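Local coordinates for protein sugar kinase (Agrobacterium tumefaciens, PDB 2RBC) that probably phosphorylates a sugar or related carbohydrate at the expense of ATP, as a putative ribokinase of the pfkB carbohydrate kinase family, at residues A[297-302]-A[322-326]. Residues are numbered along the deposited sequence; the frame is centred on the assembly and turned at random.
With SO4 (sulfate ion), chain B.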
loop_
_atom_site.group_PDB
_atom_site.type_symbol
_atom_site.label_atom_id
_atom_site.label_comp_id
_atom_site.label_asym_id
_atom_site.label_seq_id
_atom_site.Cartn_x
_atom_site.Cartn_y
_atom_site.Cartn_z
ATOM N N ARG A 297 16.932 28.713 12.217
ATOM C CA ARG A 297 17.004 27.976 13.486
ATOM C C ARG A 297 15.722 27.259 13.866
ATOM O O ARG A 297 15.755 26.068 14.188
ATOM C CB ARG A 297 17.374 28.900 14.645
ATOM C CG ARG A 297 18.814 29.207 14.714
ATOM C CD ARG A 297 19.077 30.362 15.604
ATOM N NE ARG A 297 20.501 30.530 15.775
ATOM C CZ ARG A 297 21.048 31.320 16.688
ATOM N NH1 ARG A 297 20.300 32.047 17.502
ATOM N NH2 ARG A 297 22.353 31.363 16.798
ATOM N N LEU A 298 14.606 27.982 13.861
ATOM C CA LEU A 298 13.325 27.405 14.219
ATOM C C LEU A 298 12.964 26.229 13.304
ATOM O O LEU A 298 12.509 25.195 13.794
ATOM C CB LEU A 298 12.218 28.469 14.154
ATOM C CG LEU A 298 10.835 28.111 14.697
ATOM C CD1 LEU A 298 10.781 27.996 16.227
ATOM C CD2 LEU A 298 9.787 29.095 14.136
ATOM N N SER A 299 13.167 26.406 11.993
ATOM C CA SER A 299 12.876 25.374 11.011
ATOM C C SER A 299 13.758 24.149 11.206
ATOM O O SER A 299 13.281 23.002 11.078
ATOM C CB SER A 299 13.079 25.931 9.612
ATOM O OG SER A 299 12.321 27.096 9.422
ATOM N N SER A 300 15.032 24.395 11.519
ATOM C CA SER A 300 15.981 23.339 11.801
ATOM C C SER A 300 15.593 22.518 13.016
ATOM O O SER A 300 15.620 21.281 12.971
ATOM C CB SER A 300 17.392 23.904 12.036
ATOM O OG SER A 300 17.890 24.456 10.831
ATOM N N VAL A 301 15.255 23.190 14.112
ATOM C CA VAL A 301 14.870 22.486 15.312
ATOM C C VAL A 301 13.583 21.693 15.109
ATOM O O VAL A 301 13.474 20.542 15.548
ATOM C CB VAL A 301 14.766 23.466 16.545
ATOM C CG1 VAL A 301 14.238 22.755 17.795
ATOM C CG2 VAL A 301 16.159 24.082 16.822
ATOM N N ALA A 302 12.617 22.297 14.443
ATOM C CA ALA A 302 11.363 21.618 14.155
ATOM C C ALA A 302 11.609 20.339 13.361
ATOM O O ALA A 302 11.081 19.266 13.699
ATOM C CB ALA A 302 10.414 22.537 13.412
ATOM N N THR A 322 9.020 23.087 19.858
ATOM C CA THR A 322 10.147 23.641 19.091
ATOM C C THR A 322 10.828 24.813 19.825
ATOM O O THR A 322 12.070 24.849 19.951
ATOM C CB THR A 322 9.721 24.062 17.643
ATOM O OG1 THR A 322 8.934 23.019 17.014
ATOM C CG2 THR A 322 10.979 24.365 16.757
ATOM N N GLU A 323 10.028 25.742 20.359
ATOM C CA GLU A 323 10.587 26.895 21.063
ATOM C C GLU A 323 11.401 26.459 22.279
ATOM O O GLU A 323 12.484 26.999 22.537
ATOM C CB GLU A 323 9.513 27.891 21.531
ATOM C CG GLU A 323 8.622 28.568 20.469
ATOM C CD GLU A 323 9.264 29.678 19.730
ATOM O OE1 GLU A 323 10.444 30.007 20.062
ATOM O OE2 GLU A 323 8.594 30.228 18.796
ATOM N N GLU A 324 10.884 25.502 23.044
ATOM C CA GLU A 324 11.584 25.049 24.232
ATOM C C GLU A 324 12.843 24.275 23.858
ATOM O O GLU A 324 13.873 24.476 24.449
ATOM C CB GLU A 324 10.665 24.224 25.128
ATOM C CG GLU A 324 11.300 23.621 26.373
ATOM C CD GLU A 324 11.942 24.629 27.304
ATOM O OE1 GLU A 324 11.582 25.825 27.282
ATOM O OE2 GLU A 324 12.826 24.229 28.086
ATOM N N ALA A 325 12.740 23.369 22.885
ATOM C CA ALA A 325 13.908 22.645 22.412
ATOM C C ALA A 325 15.009 23.604 21.967
ATOM O O ALA A 325 16.201 23.463 22.328
ATOM C CB ALA A 325 13.507 21.660 21.273
HETATM N N MSE A 326 14.602 24.637 21.243
HETATM C CA MSE A 326 15.530 25.580 20.665
HETATM C C MSE A 326 16.231 26.379 21.737
HETATM O O MSE A 326 17.436 26.591 21.681
HETATM C CB MSE A 326 14.800 26.502 19.696
HETATM C CG MSE A 326 15.740 27.513 19.082
HETATM SE SE MSE A 326 14.873 28.501 17.664
HETATM C CE MSE A 326 13.510 29.475 18.693
HETATM S S SO4 B . 24.282 28.153 16.893
HETATM O O1 SO4 B . 24.895 29.007 17.905
HETATM O O2 SO4 B . 23.633 28.972 15.881
HETATM O O3 SO4 B . 25.294 27.346 16.205
HETATM O O4 SO4 B . 23.292 27.321 17.574
#
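Thr-322 pushes its methyl into the backbone of helix 292-307: CG2 lies 3.4 Å from Leu-298 O and 3.5 Å from Ala-302 N, against the helical hydrogen bond that joins these two atoms. With CG2 anti to the backbone N, the hydroxyl is left beside that N and hydrogen-bonds to Thr-318 O, one turn earlier. CB of Ala-302, CD1 of Leu-298 and CB of Val-301 close round the same methyl, and this buried end is the tight part, where the backbones come nearest (Ala-302 CA to Thr-322 CA 5.5 Å). Val-301 reaches across with CG1, which meets Ala-325 CB at 3.7 Å, while its CG2 faces the start of the Met-326 side chain. Met-326, a selenomethionine, runs extended at about a right angle to Val-301 and Leu-298, then bends at chi3 (66°); its SE rests 3.8 Å from Leu-298 N and its CE turns to Leu-298 CD1. No hydrogen bond links the two segments. Toward the partly exposed side the fit slackens: of the Arg-297 side chain CB touches Met-326 SE, the extended chain leading away to a sulfate, probably from the crystallisation liquor, to whose O2 NH2 donates a hydrogen bond (2.9 Å, N-H...O 144°). Gln-261 and Arg-332 also hold this ion. Glu-323 brushes Leu-298 CD1, its carboxylate being engaged by Arg-319. The segment axes cross at 100°, 9.2 Å apart, setting the model's last helix, 319-330, across helix 292-307 in the alpha/beta body of the ribokinase-like fold; Ser-299 packs on helix 274-287 and Arg-297 bonds Gln-261 at the end of strand 258-261.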